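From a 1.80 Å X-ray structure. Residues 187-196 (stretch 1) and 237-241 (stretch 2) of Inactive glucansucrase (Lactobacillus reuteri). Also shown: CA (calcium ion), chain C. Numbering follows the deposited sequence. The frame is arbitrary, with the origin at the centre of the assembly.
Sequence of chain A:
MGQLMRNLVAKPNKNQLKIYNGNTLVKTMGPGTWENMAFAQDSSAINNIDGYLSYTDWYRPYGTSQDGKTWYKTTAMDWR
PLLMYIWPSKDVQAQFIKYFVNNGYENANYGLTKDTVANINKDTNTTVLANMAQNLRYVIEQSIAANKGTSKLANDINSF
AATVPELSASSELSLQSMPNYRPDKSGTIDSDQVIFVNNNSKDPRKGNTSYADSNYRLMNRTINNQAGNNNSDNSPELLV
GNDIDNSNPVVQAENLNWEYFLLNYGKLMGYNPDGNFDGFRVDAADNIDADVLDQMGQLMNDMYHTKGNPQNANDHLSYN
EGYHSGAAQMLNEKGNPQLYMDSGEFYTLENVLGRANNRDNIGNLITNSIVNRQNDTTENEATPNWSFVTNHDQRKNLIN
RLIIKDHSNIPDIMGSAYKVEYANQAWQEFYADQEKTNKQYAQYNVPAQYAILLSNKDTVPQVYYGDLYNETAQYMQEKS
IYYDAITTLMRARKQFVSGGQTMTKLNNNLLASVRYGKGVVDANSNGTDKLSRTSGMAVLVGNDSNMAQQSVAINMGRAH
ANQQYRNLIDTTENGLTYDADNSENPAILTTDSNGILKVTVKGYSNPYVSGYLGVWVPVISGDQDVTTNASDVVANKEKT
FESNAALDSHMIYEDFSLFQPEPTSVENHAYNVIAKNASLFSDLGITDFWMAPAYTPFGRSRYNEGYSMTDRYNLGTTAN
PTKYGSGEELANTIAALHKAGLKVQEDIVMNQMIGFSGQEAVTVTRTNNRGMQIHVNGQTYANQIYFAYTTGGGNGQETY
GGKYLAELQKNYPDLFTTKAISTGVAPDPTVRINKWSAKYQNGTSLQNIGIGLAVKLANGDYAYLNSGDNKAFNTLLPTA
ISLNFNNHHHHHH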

# COMPACT_ATOMS: atom_id res chain seq x y z
N GLY A 187 -0.53 -7.50 7.94
CA GLY A 187 -1.81 -6.90 8.28
C GLY A 187 -2.92 -7.22 7.30
O GLY A 187 -4.06 -6.82 7.52
N THR A 188 -2.60 -7.95 6.22
CA THR A 188 -3.60 -8.40 5.23
C THR A 188 -3.44 -9.89 4.98
O THR A 188 -2.40 -10.47 5.31
CB THR A 188 -3.49 -7.61 3.91
OG1 THR A 188 -2.24 -7.90 3.27
CG2 THR A 188 -3.56 -6.11 4.18
N ILE A 189 -4.48 -10.52 4.44
CA ILE A 189 -4.48 -11.95 4.14
C ILE A 189 -4.48 -12.11 2.62
O ILE A 189 -5.52 -11.96 1.97
CB ILE A 189 -5.67 -12.71 4.79
CG1 ILE A 189 -5.67 -12.51 6.32
CG2 ILE A 189 -5.60 -14.20 4.45
CD1 ILE A 189 -6.53 -11.35 6.78
N ASP A 190 -3.31 -12.45 2.08
CA ASP A 190 -3.06 -12.47 0.64
C ASP A 190 -4.09 -13.27 -0.14
O ASP A 190 -4.64 -12.79 -1.13
CB ASP A 190 -1.69 -13.09 0.33
CG ASP A 190 -0.55 -12.25 0.81
OD1 ASP A 190 -0.70 -11.02 0.94
OD2 ASP A 190 0.54 -12.84 1.02
N SER A 191 -4.35 -14.48 0.33
CA SER A 191 -5.22 -15.38 -0.41
C SER A 191 -6.71 -15.38 0.07
O SER A 191 -7.44 -16.34 -0.16
CB SER A 191 -4.52 -16.73 -0.51
OG SER A 191 -3.38 -16.55 -1.40
N ASP A 192 -7.14 -14.27 0.69
CA ASP A 192 -8.58 -13.98 0.92
C ASP A 192 -9.11 -13.13 -0.23
O ASP A 192 -9.22 -11.90 -0.14
CB ASP A 192 -8.79 -13.28 2.28
CG ASP A 192 -8.95 -14.27 3.43
OD1 ASP A 192 -8.83 -15.51 3.22
OD2 ASP A 192 -9.20 -13.80 4.56
N GLN A 193 -9.42 -13.80 -1.34
CA GLN A 193 -9.76 -13.14 -2.60
C GLN A 193 -10.88 -13.85 -3.31
O GLN A 193 -11.09 -15.05 -3.18
CB GLN A 193 -8.58 -13.15 -3.58
CG GLN A 193 -7.26 -12.60 -3.06
CD GLN A 193 -7.23 -11.10 -2.91
OE1 GLN A 193 -8.07 -10.37 -3.47
NE2 GLN A 193 -6.25 -10.62 -2.16
N VAL A 194 -11.55 -13.06 -4.13
CA VAL A 194 -12.49 -13.53 -5.09
C VAL A 194 -12.15 -12.86 -6.43
O VAL A 194 -11.79 -11.69 -6.47
CB VAL A 194 -13.89 -13.20 -4.49
CG1 VAL A 194 -14.67 -12.20 -5.31
CG2 VAL A 194 -14.63 -14.46 -4.06
N ILE A 195 -12.26 -13.60 -7.53
CA ILE A 195 -12.13 -13.00 -8.88
C ILE A 195 -13.50 -12.72 -9.49
O ILE A 195 -14.46 -13.42 -9.18
CB ILE A 195 -11.32 -13.86 -9.87
CG1 ILE A 195 -11.92 -15.26 -10.06
CG2 ILE A 195 -9.86 -13.96 -9.41
CD1 ILE A 195 -11.23 -16.09 -11.14
N PHE A 196 -13.57 -11.72 -10.36
CA PHE A 196 -14.77 -11.44 -11.15
C PHE A 196 -14.66 -12.15 -12.49
O PHE A 196 -13.66 -11.96 -13.22
CB PHE A 196 -14.94 -9.93 -11.40
CG PHE A 196 -15.00 -9.09 -10.14
CD1 PHE A 196 -15.44 -9.61 -8.93
CD2 PHE A 196 -14.63 -7.76 -10.20
CE1 PHE A 196 -15.50 -8.82 -7.81
CE2 PHE A 196 -14.69 -6.96 -9.07
CZ PHE A 196 -15.13 -7.49 -7.87
N GLU A 237 -1.03 -11.26 -8.83
CA GLU A 237 -1.89 -10.16 -9.27
C GLU A 237 -2.56 -9.45 -8.09
O GLU A 237 -2.72 -8.22 -8.12
CB GLU A 237 -2.97 -10.67 -10.23
CG GLU A 237 -3.87 -9.57 -10.83
CD GLU A 237 -3.08 -8.58 -11.65
OE1 GLU A 237 -2.43 -9.04 -12.61
OE2 GLU A 237 -3.05 -7.37 -11.31
N LEU A 238 -2.96 -10.22 -7.08
CA LEU A 238 -3.84 -9.72 -6.01
C LEU A 238 -3.12 -9.47 -4.69
O LEU A 238 -2.33 -10.32 -4.23
CB LEU A 238 -4.99 -10.70 -5.80
CG LEU A 238 -5.80 -11.06 -7.05
CD1 LEU A 238 -6.88 -12.09 -6.73
CD2 LEU A 238 -6.43 -9.84 -7.69
N LEU A 239 -3.38 -8.31 -4.09
CA LEU A 239 -2.91 -7.94 -2.75
C LEU A 239 -4.09 -7.75 -1.80
O LEU A 239 -4.34 -8.59 -0.93
CB LEU A 239 -2.07 -6.66 -2.80
CG LEU A 239 -0.76 -6.73 -3.59
CD1 LEU A 239 -0.11 -5.35 -3.64
CD2 LEU A 239 0.18 -7.77 -3.00
N VAL A 240 -4.83 -6.66 -2.00
CA VAL A 240 -5.97 -6.29 -1.12
C VAL A 240 -6.82 -5.25 -1.83
O VAL A 240 -6.32 -4.50 -2.68
CB VAL A 240 -5.47 -5.76 0.25
CG1 VAL A 240 -4.82 -4.38 0.12
CG2 VAL A 240 -6.60 -5.73 1.28
N GLY A 241 -8.11 -5.21 -1.50
CA GLY A 241 -9.04 -4.22 -2.06
C GLY A 241 -9.62 -4.64 -3.39
O GLY A 241 -9.57 -5.81 -3.74
CA CA C . -3.13 -6.26 -9.29
O HOH W 1 -6.28 -9.38 1.06
O HOH W 2 -7.40 -7.73 -4.07
O HOH W 3 -3.96 -4.26 -10.34

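The most unusual feature of this contact is how much of it rests on one side-chain amide. Q193 NE2 reaches two backbone carbonyls, one in each stretch: it lies 2.9 Å from D190 O, with an N-H...O angle of 165°, and 3.0 Å from L239 O, where the angle falls to 124°. The first is a well-aligned hydrogen bond; the second, though nearly as short, is weak because the N-H points poorly at its acceptor. This is also the one direct hydrogen bond between the stretches.

The position of D190 O follows from the backbone. Residues I189 to D192 form a type I beta turn, closed by D192 N to I189 O at 3.1 Å, and the strand of stretch 1 begins immediately afterwards at Q193. The m, m rotamer of Q193 (chi1 -53°, chi2 -73°) carries its amide back beside the turn. Stretch 2 has no regular helix or strand, and no backbone-to-backbone hydrogen bond joins the two segments. Their register is marked by the CA atoms of D190 and L239, 5.7 Å apart. The carbonyl oxygens of these residues, D190 O and L239 O, are 4.2 Å apart; both are acceptors and cannot bond to each other; Q193 NE2 donates to both.

Water 1 donates to I189 O at 2.8 Å and to L239 O at 2.9 Å, bridging the start of the turn to the carbonyl that also receives the Q193 amide. Water 2 lies 2.8 Å from Q193 OE1 and 2.9 Å from G241 O, placing it between the other end of the amide and the end of stretch 2.

Apolar packing accompanies these polar links. Q193 and L238 both direct their CA-to-CB bonds toward the opposing stretch, and each has 74 Å² covered by it, the largest values in a contact that buries 318 Å² in total. Their closest atoms, Q193 CD and L238 CB, are 3.7 Å apart. Farther along the strand, I195 CG2 meets L238 CD1 at 4.4 Å, a looser apolar contact. Near the start of stretch 1, the methyls T188 CG2 and V240 CG2 approach to 4.2 Å. The CA-to-CB bond of L239 points away from stretch 1, and L239 makes its closest contacts through its carbonyl oxygen.

Just before L238, E237 binds calcium through both E237 O and E237 OE2, each 2.3 Å from the CA ion. Water 3, with its O 2.4 Å from CA, and four ligand atoms elsewhere in the structure make up the rest of the coordination.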